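Local coordinates for HD domain-containing protein (Aquifex aeolicus, PDB 2HEK), which binds zinc and GDP at separate sites and may act as an HD-domain dGTPase-like phosphohydrolase, at residues Ile131-Arg136 against Glu145-Leu150; Glu63-Ser68 against Ser151-Gly156; Leu237-Ser242 against Arg271-Arg276. All coordinates share one frame; numbering follows the deposited sequence.

Contact 1 (Ile131-Arg136 against Glu145-Leu150); sequences IERLVR and EEEKLL
The guanidinium of Arg136 turns its edge to the carboxylate of Glu147, while one of its faces lies over its own helix, on Glu132 O and Arg133 CA, both set toward the rim. This is a side-on, two-nitrogen salt bridge joining consecutive helices of the HD domain, 128-139 and 145-155. Arg136 NE gives its hydrogen to Glu147 OE1 at 2.8 Å and Arg136 NH2 gives one to Glu147 OE2 at 2.9 Å, both nearly straight. Each oxygen is met on its syn side, but the two planes are 30° apart, so the nitrogens sit somewhat out of the carboxylate plane. The Arg133 guanidinium has Glu146 CG at its edge, 3.5 Å from Arg133 NH2, and a water in its plane. Arg133 NH2 is salt-bridged to Glu73 and Arg133 NH1 to Asp130. Glu147 is buried, and Glu143 N also donates to its OE1, so that oxygen takes two N-H groups and the carboxylate is probably held as an anion. Arg133 completes the network more loosely. Its chain bends at chi3 (70°), and Arg133 NE makes a long ion pair with Glu147 OE2 (3.8 Å) while donating to the water. Below that bend the aliphatic part of the chain runs past the carboxylate, with Arg133 CG 3.4 Å from Glu147 OE2.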
loop_
_atom_site.group_PDB
_atom_site.type_symbol
_atom_site.label_atom_id
_atom_site.label_comp_id
_atom_site.label_asym_id
_atom_site.label_seq_id
_atom_site.Cartn_x
_atom_site.Cartn_y
_atom_site.Cartn_z
ATOM N N ILE A 131 0.389 -29.375 28.612
ATOM C CA ILE A 131 -0.624 -29.620 27.599
ATOM C C ILE A 131 -2.028 -29.288 28.136
ATOM O O ILE A 131 -2.877 -28.778 27.394
ATOM C CB ILE A 131 -0.544 -31.047 27.054
ATOM C CG1 ILE A 131 0.783 -31.273 26.304
ATOM C CG2 ILE A 131 -1.681 -31.335 26.122
ATOM C CD1 ILE A 131 0.967 -32.751 25.770
ATOM N N GLU A 132 -2.315 -29.597 29.406
ATOM C CA GLU A 132 -3.625 -29.188 29.944
ATOM C C GLU A 132 -3.717 -27.675 30.006
ATOM O O GLU A 132 -4.790 -27.146 29.820
ATOM C CB GLU A 132 -3.909 -29.767 31.340
ATOM C CG GLU A 132 -3.839 -31.287 31.421
ATOM C CD GLU A 132 -4.909 -31.986 30.590
ATOM O OE1 GLU A 132 -6.072 -31.508 30.522
ATOM O OE2 GLU A 132 -4.594 -33.033 29.988
ATOM N N ARG A 133 -2.604 -26.992 30.292
ATOM C CA ARG A 133 -2.586 -25.523 30.355
ATOM C C ARG A 133 -2.770 -24.909 28.958
ATOM O O ARG A 133 -3.547 -23.981 28.802
ATOM C CB ARG A 133 -1.277 -25.028 30.986
ATOM C CG ARG A 133 -1.169 -25.434 32.467
ATOM C CD ARG A 133 0.165 -25.083 33.057
ATOM N NE ARG A 133 0.375 -23.635 33.231
ATOM C CZ ARG A 133 1.293 -22.903 32.598
ATOM N NH1 ARG A 133 2.078 -23.444 31.672
ATOM N NH2 ARG A 133 1.411 -21.605 32.881
ATOM N N LEU A 134 -2.062 -25.453 27.959
ATOM C CA LEU A 134 -2.279 -25.072 26.559
ATOM C C LEU A 134 -3.761 -25.154 26.166
ATOM O O LEU A 134 -4.298 -24.242 25.549
ATOM C CB LEU A 134 -1.437 -25.948 25.624
ATOM C CG LEU A 134 -1.503 -25.632 24.110
ATOM C CD1 LEU A 134 -0.232 -26.146 23.489
ATOM C CD2 LEU A 134 -2.671 -26.315 23.456
ATOM N N VAL A 135 -4.415 -26.251 26.511
ATOM C CA VAL A 135 -5.849 -26.408 26.216
ATOM C C VAL A 135 -6.715 -25.303 26.851
ATOM O O VAL A 135 -7.543 -24.696 26.186
ATOM C CB VAL A 135 -6.365 -27.798 26.633
ATOM C CG1 VAL A 135 -7.907 -27.819 26.602
ATOM C CG2 VAL A 135 -5.772 -28.866 25.716
ATOM N N ARG A 136 -6.507 -25.025 28.129
ATOM C CA ARG A 136 -7.249 -23.964 28.828
ATOM C C ARG A 136 -6.993 -22.596 28.216
ATOM O O ARG A 136 -7.911 -21.818 28.040
ATOM C CB ARG A 136 -6.871 -23.940 30.327
ATOM C CG ARG A 136 -7.535 -25.086 31.102
ATOM C CD ARG A 136 -7.490 -24.914 32.639
ATOM N NE ARG A 136 -6.131 -24.990 33.165
ATOM C CZ ARG A 136 -5.525 -26.149 33.467
ATOM N NH1 ARG A 136 -6.134 -27.303 33.260
ATOM N NH2 ARG A 136 -4.314 -26.153 33.938
ATOM N N GLU A 145 -3.724 -16.923 37.231
ATOM C CA GLU A 145 -3.403 -15.617 36.644
ATOM C C GLU A 145 -2.415 -15.685 35.481
ATOM O O GLU A 145 -2.530 -14.921 34.538
ATOM C CB GLU A 145 -2.910 -14.659 37.716
ATOM C CG GLU A 145 -4.004 -14.228 38.695
ATOM C CD GLU A 145 -5.284 -13.753 38.005
ATOM O OE1 GLU A 145 -5.282 -12.650 37.391
ATOM O OE2 GLU A 145 -6.297 -14.490 38.080
ATOM N N GLU A 146 -1.445 -16.599 35.542
ATOM C CA GLU A 146 -0.553 -16.830 34.410
ATOM C C GLU A 146 -1.362 -17.316 33.214
ATOM O O GLU A 146 -1.209 -16.785 32.117
ATOM C CB GLU A 146 0.569 -17.816 34.761
ATOM C CG GLU A 146 1.501 -18.227 33.584
ATOM C CD GLU A 146 2.407 -17.107 33.007
ATOM O OE1 GLU A 146 2.214 -15.890 33.282
ATOM O OE2 GLU A 146 3.329 -17.464 32.237
ATOM N N GLU A 147 -2.232 -18.303 33.427
ATOM C CA GLU A 147 -3.031 -18.819 32.345
ATOM C C GLU A 147 -3.934 -17.726 31.779
ATOM O O GLU A 147 -4.151 -17.690 30.575
ATOM C CB GLU A 147 -3.855 -20.003 32.760
ATOM C CG GLU A 147 -3.023 -21.310 33.000
ATOM C CD GLU A 147 -3.894 -22.462 33.524
ATOM O OE1 GLU A 147 -5.131 -22.401 33.360
ATOM O OE2 GLU A 147 -3.348 -23.448 34.093
ATOM N N LYS A 148 -4.447 -16.850 32.640
ATOM C CA LYS A 148 -5.337 -15.779 32.184
ATOM C C LYS A 148 -4.583 -14.777 31.306
ATOM O O LYS A 148 -5.090 -14.399 30.255
ATOM C CB LYS A 148 -6.057 -15.075 33.348
ATOM C CG LYS A 148 -7.030 -13.951 32.907
ATOM C CD LYS A 148 -7.607 -13.240 34.123
ATOM C CE LYS A 148 -8.667 -12.206 33.760
ATOM N NZ LYS A 148 -9.241 -11.559 35.035
ATOM N N LEU A 149 -3.383 -14.365 31.713
ATOM C CA LEU A 149 -2.584 -13.463 30.874
ATOM C C LEU A 149 -2.328 -14.085 29.493
ATOM O O LEU A 149 -2.467 -13.419 28.461
ATOM C CB LEU A 149 -1.235 -13.105 31.543
ATOM C CG LEU A 149 -0.205 -12.325 30.717
ATOM C CD1 LEU A 149 -0.741 -10.922 30.334
ATOM C CD2 LEU A 149 1.122 -12.186 31.452
ATOM N N LEU A 150 -1.926 -15.356 29.483
ATOM C CA LEU A 150 -1.558 -16.012 28.247
ATOM C C LEU A 150 -2.774 -16.159 27.374
ATOM O O LEU A 150 -2.685 -15.942 26.159
ATOM C CB LEU A 150 -0.873 -17.391 28.508
ATOM C CG LEU A 150 0.488 -17.352 29.228
ATOM C CD1 LEU A 150 1.105 -18.751 29.319
ATOM C CD2 LEU A 150 1.460 -16.409 28.483
HETATM O O HOH W 1 -1.329 -23.218 35.529
#

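Contact 2 (Glu63-Ser68 against Ser151-Gly156); sequences ERICES and SEIITG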
loop_
_atom_site.group_PDB
_atom_site.type_symbol
_atom_site.label_atom_id
_atom_site.label_comp_id
_atom_site.label_asym_id
_atom_site.label_seq_id
_atom_site.Cartn_x
_atom_site.Cartn_y
_atom_site.Cartn_z
ATOM N N GLU A 63 3.485 -14.671 18.377
ATOM C CA GLU A 63 4.953 -14.468 18.496
ATOM C C GLU A 63 5.298 -13.008 18.712
ATOM O O GLU A 63 6.057 -12.647 19.647
ATOM C CB GLU A 63 5.681 -14.989 17.252
ATOM C CG GLU A 63 7.240 -15.047 17.344
ATOM C CD GLU A 63 7.801 -15.922 16.230
ATOM O OE1 GLU A 63 7.578 -15.588 15.036
ATOM O OE2 GLU A 63 8.442 -16.969 16.536
ATOM N N ARG A 64 4.740 -12.156 17.853
ATOM C CA ARG A 64 4.993 -10.728 17.892
ATOM C C ARG A 64 4.569 -10.126 19.223
ATOM O O ARG A 64 5.326 -9.359 19.846
ATOM C CB ARG A 64 4.250 -10.036 16.726
ATOM C CG ARG A 64 4.874 -10.271 15.355
ATOM C CD ARG A 64 6.109 -9.385 15.147
ATOM N NE ARG A 64 6.592 -9.405 13.755
ATOM C CZ ARG A 64 7.516 -10.242 13.275
ATOM N NH1 ARG A 64 8.085 -11.147 14.065
ATOM N NH2 ARG A 64 7.877 -10.172 11.994
ATOM N N ILE A 65 3.365 -10.465 19.681
ATOM C CA ILE A 65 2.854 -9.891 20.939
ATOM C C ILE A 65 3.711 -10.375 22.132
ATOM O O ILE A 65 4.024 -9.589 23.021
ATOM C CB ILE A 65 1.373 -10.265 21.195
ATOM C CG1 ILE A 65 0.422 -9.589 20.171
ATOM C CG2 ILE A 65 0.963 -9.906 22.645
ATOM C CD1 ILE A 65 -1.002 -10.213 20.130
ATOM N N CYS A 66 4.088 -11.655 22.147
ATOM C CA CYS A 66 5.003 -12.179 23.198
ATOM C C CYS A 66 6.354 -11.444 23.193
ATOM O O CYS A 66 6.906 -11.124 24.258
ATOM C CB CYS A 66 5.227 -13.685 23.019
ATOM S SG CYS A 66 3.761 -14.613 23.462
ATOM N N GLU A 67 6.892 -11.186 22.008
ATOM C CA GLU A 67 8.102 -10.347 21.869
ATOM C C GLU A 67 7.947 -8.934 22.454
ATOM O O GLU A 67 8.831 -8.454 23.188
ATOM C CB GLU A 67 8.604 -10.313 20.411
ATOM C CG GLU A 67 9.152 -11.653 19.944
ATOM C CD GLU A 67 9.419 -11.774 18.420
ATOM O OE1 GLU A 67 9.137 -10.819 17.647
ATOM O OE2 GLU A 67 9.898 -12.866 17.997
ATOM N N SER A 68 6.833 -8.273 22.154
ATOM C CA SER A 68 6.574 -6.930 22.683
ATOM C C SER A 68 6.365 -6.957 24.198
ATOM O O SER A 68 6.816 -6.061 24.919
ATOM C CB SER A 68 5.364 -6.293 21.998
ATOM O OG SER A 68 4.903 -5.142 22.708
ATOM N N SER A 151 -3.914 -16.497 27.991
ATOM C CA SER A 151 -5.155 -16.663 27.253
ATOM C C SER A 151 -5.628 -15.336 26.636
ATOM O O SER A 151 -6.135 -15.331 25.509
ATOM C CB SER A 151 -6.240 -17.215 28.159
ATOM O OG SER A 151 -7.347 -17.577 27.374
ATOM N N GLU A 152 -5.432 -14.228 27.366
ATOM C CA GLU A 152 -5.747 -12.863 26.877
ATOM C C GLU A 152 -4.953 -12.522 25.610
ATOM O O GLU A 152 -5.463 -11.833 24.718
ATOM C CB GLU A 152 -5.418 -11.802 27.934
ATOM C CG GLU A 152 -6.455 -11.676 29.023
ATOM C CD GLU A 152 -6.123 -10.611 30.093
ATOM O OE1 GLU A 152 -5.091 -9.896 30.023
ATOM O OE2 GLU A 152 -6.916 -10.523 31.050
ATOM N N ILE A 153 -3.709 -12.998 25.547
ATOM C CA ILE A 153 -2.858 -12.734 24.391
ATOM C C ILE A 153 -3.502 -13.267 23.097
ATOM O O ILE A 153 -3.399 -12.640 22.047
ATOM C CB ILE A 153 -1.419 -13.255 24.602
ATOM C CG1 ILE A 153 -0.710 -12.411 25.684
ATOM C CG2 ILE A 153 -0.618 -13.306 23.238
ATOM C CD1 ILE A 153 0.702 -12.931 26.084
ATOM N N ILE A 154 -4.201 -14.383 23.199
ATOM C CA ILE A 154 -4.853 -15.009 22.059
ATOM C C ILE A 154 -6.316 -14.608 21.857
ATOM O O ILE A 154 -6.699 -14.281 20.725
ATOM C CB ILE A 154 -4.769 -16.544 22.111
ATOM C CG1 ILE A 154 -3.311 -17.007 22.064
ATOM C CG2 ILE A 154 -5.523 -17.180 20.892
ATOM C CD1 ILE A 154 -3.222 -18.435 22.599
ATOM N N THR A 155 -7.112 -14.588 22.941
ATOM C CA THR A 155 -8.576 -14.560 22.856
ATOM C C THR A 155 -9.157 -13.227 23.345
ATOM O O THR A 155 -10.377 -13.020 23.283
ATOM C CB THR A 155 -9.215 -15.702 23.721
ATOM O OG1 THR A 155 -8.826 -15.504 25.078
ATOM C CG2 THR A 155 -8.714 -17.143 23.273
ATOM N N GLY A 156 -8.308 -12.317 23.823
ATOM C CA GLY A 156 -8.788 -11.024 24.348
ATOM C C GLY A 156 -9.301 -10.097 23.256
ATOM O O GLY A 156 -9.319 -10.464 22.074
#
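Ile65 and Ile153 meet through their branch methyls, Ile65 CG2 lying 3.8 Å from Ile153 CG2, in a buried apolar contact between two helices of the HD domain. In both residues CG2 stands anti to the backbone N and CG1 beside it (chi1 -68° and -69°); the side chains slide past each other in opposite directions, and Ile65 CD1 comes within 3.9 Å of Ile153 O. The longer arm of Ile153 reaches toward Cys66, with Ile153 CD1 at 4.4 Å from Cys66 SG, a loose van der Waals approach. Val71 closes on both Cys66 and Ile153, and Val196 of strand 195-199 also packs on Ile153.

Around it, the end of helix 145-155 is closed by bonds of its own. Ser151 O accepts two bonds from Thr155, from its backbone N at 2.8 Å and from its hydroxyl OG1 at 2.7 Å; the hydroxyl comes from well above the carbonyl plane. Gly156 is the first residue to leave helical geometry, and its N still bonds to Glu152 O. Backbone bonds then tie Ile153 to Ser160 and Ile154 to Asp161, a zinc ligand whose side chain is about 9 Å from that of Ile65. The contact thus joins helix 51-69, which also carries the zinc ligand His54, to the end of helix 145-155, with helix 74-82 against Cys66 and Ile154, and helix 160-173 touching Ile65 and Ile154 through Ser160.

Contact 3 (Leu237-Ser242 against Arg271-Arg276); sequences LKKLIS and REDFER
Lys239 reaches across to Asp273 in a single salt bridge on the surface of the HD-associated region. From CB, which points toward the helix of Asp273, its chain runs out to CG and CD, neither of them within touching distance of that helix. A bend at chi3 (-74°) then swings the end round, and CE is the first atom to meet the carboxylate, 3.3 Å from Asp273 OD1 and 3.7 Å from Asp273 OD2. The ammonium finishes the approach: Lys239 NZ donates to Asp273 OD1 at 2.7 Å, on the syn lone pair. The two side chains come from opposite directions. No other pair of the two segments touches. At the other end of Lys239, its carbonyl oxygen accepts from Ser242 OG at 2.8 Å and Ser242 N at 3.2 Å, both from the same face, where helix 224-240 has ended and Ile241 has left helical geometry. The bridge thus ties the C-terminal end of helix 224-240 to the first turn of helix 271-278. Phe236 of helix 224-240 and Leu264 of helix 257-266 pack against Asp273, and Phe270, just before helix 271-278, touches Lys239.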
loop_
_atom_site.group_PDB
_atom_site.type_symbol
_atom_site.label_atom_id
_atom_site.label_comp_id
_atom_site.label_asym_id
_atom_site.label_seq_id
_atom_site.Cartn_x
_atom_site.Cartn_y
_atom_site.Cartn_z
ATOM N N LEU A 237 -27.448 -27.900 7.564
ATOM C CA LEU A 237 -26.447 -28.606 8.368
ATOM C C LEU A 237 -27.091 -29.420 9.498
ATOM O O LEU A 237 -26.645 -30.530 9.795
ATOM C CB LEU A 237 -25.359 -27.659 8.900
ATOM C CG LEU A 237 -24.223 -28.353 9.677
ATOM C CD1 LEU A 237 -23.537 -29.496 8.903
ATOM C CD2 LEU A 237 -23.181 -27.357 10.165
ATOM N N LYS A 238 -28.149 -28.868 10.096
ATOM C CA LYS A 238 -28.937 -29.555 11.123
ATOM C C LYS A 238 -29.592 -30.858 10.638
ATOM O O LYS A 238 -29.592 -31.854 11.358
ATOM C CB LYS A 238 -29.994 -28.617 11.710
ATOM C CG LYS A 238 -29.455 -27.701 12.782
ATOM C CD LYS A 238 -30.458 -26.610 13.119
ATOM C CE LYS A 238 -29.784 -25.455 13.870
ATOM N NZ LYS A 238 -30.612 -24.198 13.878
ATOM N N LYS A 239 -30.157 -30.838 9.434
ATOM C CA LYS A 239 -30.712 -32.042 8.824
ATOM C C LYS A 239 -29.626 -33.086 8.572
ATOM O O LYS A 239 -29.819 -34.266 8.846
ATOM C CB LYS A 239 -31.431 -31.711 7.511
ATOM C CG LYS A 239 -32.624 -30.782 7.679
ATOM C CD LYS A 239 -33.550 -30.810 6.472
ATOM C CE LYS A 239 -32.968 -30.083 5.271
ATOM N NZ LYS A 239 -33.715 -30.414 4.023
ATOM N N LEU A 240 -28.500 -32.628 8.034
ATOM C CA LEU A 240 -27.361 -33.497 7.710
ATOM C C LEU A 240 -26.769 -34.117 8.956
ATOM O O LEU A 240 -26.238 -35.223 8.904
ATOM C CB LEU A 240 -26.279 -32.679 6.995
ATOM C CG LEU A 240 -25.190 -33.489 6.277
ATOM C CD1 LEU A 240 -25.697 -34.000 4.941
ATOM C CD2 LEU A 240 -23.942 -32.642 6.103
ATOM N N ILE A 241 -26.859 -33.402 10.077
ATOM C CA ILE A 241 -26.343 -33.980 11.310
ATOM C C ILE A 241 -27.492 -34.263 12.253
ATOM O O ILE A 241 -27.398 -33.985 13.447
ATOM C CB ILE A 241 -25.269 -33.130 11.990
ATOM C CG1 ILE A 241 -25.813 -32.041 12.914
ATOM C CG2 ILE A 241 -24.351 -32.512 10.945
ATOM C CD1 ILE A 241 -24.753 -31.405 13.791
ATOM N N SER A 242 -28.630 -34.819 11.743
ATOM C CA SER A 242 -29.829 -35.140 12.555
ATOM C C SER A 242 -29.367 -35.949 13.745
ATOM O O SER A 242 -29.489 -35.501 14.877
ATOM C CB SER A 242 -30.873 -35.901 11.731
ATOM O OG SER A 242 -31.555 -35.029 10.853
ATOM N N ARG A 271 -32.892 -30.746 -2.176
ATOM C CA ARG A 271 -32.819 -29.929 -3.380
ATOM C C ARG A 271 -33.116 -28.452 -3.155
ATOM O O ARG A 271 -32.491 -27.591 -3.777
ATOM C CB ARG A 271 -33.693 -30.490 -4.505
ATOM C CG ARG A 271 -33.177 -30.136 -5.895
ATOM C CD ARG A 271 -31.809 -30.794 -6.133
ATOM N NE ARG A 271 -30.990 -30.106 -7.131
ATOM C CZ ARG A 271 -29.772 -30.501 -7.490
ATOM N NH1 ARG A 271 -29.235 -31.579 -6.934
ATOM N NH2 ARG A 271 -29.092 -29.822 -8.406
ATOM N N GLU A 272 -34.082 -28.154 -2.296
ATOM C CA GLU A 272 -34.433 -26.770 -2.073
ATOM C C GLU A 272 -33.363 -26.050 -1.264
ATOM O O GLU A 272 -33.134 -24.880 -1.493
ATOM C CB GLU A 272 -35.834 -26.611 -1.489
ATOM C CG GLU A 272 -36.877 -26.418 -2.601
ATOM C CD GLU A 272 -38.315 -26.391 -2.106
ATOM O OE1 GLU A 272 -38.693 -25.438 -1.374
ATOM O OE2 GLU A 272 -39.077 -27.323 -2.473
ATOM N N ASP A 273 -32.712 -26.773 -0.350
ATOM C CA ASP A 273 -31.481 -26.314 0.321
ATOM C C ASP A 273 -30.440 -25.905 -0.701
ATOM O O ASP A 273 -29.906 -24.801 -0.634
ATOM C CB ASP A 273 -30.872 -27.427 1.177
ATOM C CG ASP A 273 -31.782 -27.882 2.288
ATOM O OD1 ASP A 273 -32.280 -29.037 2.212
ATOM O OD2 ASP A 273 -31.987 -27.093 3.234
ATOM N N PHE A 274 -30.155 -26.812 -1.636
ATOM C CA PHE A 274 -29.170 -26.571 -2.675
ATOM C C PHE A 274 -29.518 -25.335 -3.482
ATOM O O PHE A 274 -28.663 -24.510 -3.750
ATOM C CB PHE A 274 -28.999 -27.785 -3.616
ATOM C CG PHE A 274 -28.219 -27.466 -4.882
ATOM C CD1 PHE A 274 -26.834 -27.587 -4.918
ATOM C CD2 PHE A 274 -28.877 -27.023 -6.031
ATOM C CE1 PHE A 274 -26.117 -27.280 -6.081
ATOM C CE2 PHE A 274 -28.169 -26.709 -7.201
ATOM C CZ PHE A 274 -26.788 -26.834 -7.226
ATOM N N GLU A 275 -30.774 -25.211 -3.887
ATOM C CA GLU A 275 -31.182 -24.063 -4.691
ATOM C C GLU A 275 -31.010 -22.722 -3.966
ATOM O O GLU A 275 -30.514 -21.749 -4.550
ATOM C CB GLU A 275 -32.617 -24.240 -5.153
ATOM C CG GLU A 275 -32.736 -25.385 -6.179
ATOM C CD GLU A 275 -34.148 -25.623 -6.671
ATOM O OE1 GLU A 275 -35.029 -24.764 -6.413
ATOM O OE2 GLU A 275 -34.369 -26.681 -7.325
ATOM N N ARG A 276 -31.405 -22.698 -2.700
ATOM C CA ARG A 276 -31.347 -21.486 -1.854
ATOM C C ARG A 276 -29.915 -21.022 -1.608
ATOM O O ARG A 276 -29.645 -19.817 -1.469
ATOM C CB ARG A 276 -32.006 -21.775 -0.500
ATOM C CG ARG A 276 -33.528 -21.872 -0.606
ATOM C CD ARG A 276 -34.161 -22.453 0.660
ATOM N NE ARG A 276 -35.624 -22.467 0.528
ATOM C CZ ARG A 276 -36.495 -22.678 1.511
ATOM N NH1 ARG A 276 -36.085 -22.889 2.755
ATOM N NH2 ARG A 276 -37.800 -22.672 1.239
#

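Contacts 1 and 2 share helix 145-155 and lie within the HD-domain range with centres 12 Å apart, whereas contact 3 sits across the centre of the chain in the HD-associated region, its centre about 38 Å from that of contact 1 and 39 Å from that of contact 2. Their chemistry follows their depth. Contact 2 is core, all three touching residues buried and apolar, near the zinc ligands. Contact 1, nearly two turns earlier on the shared helix, is partly buried and charged: a two-nitrogen salt bridge backed by a second arginine. Contact 3 is a surface contact resting on one lysine-aspartate bridge. In sequence, contact 1 joins successive helices, while contact 2 brings together helices with 82 residues between their segments.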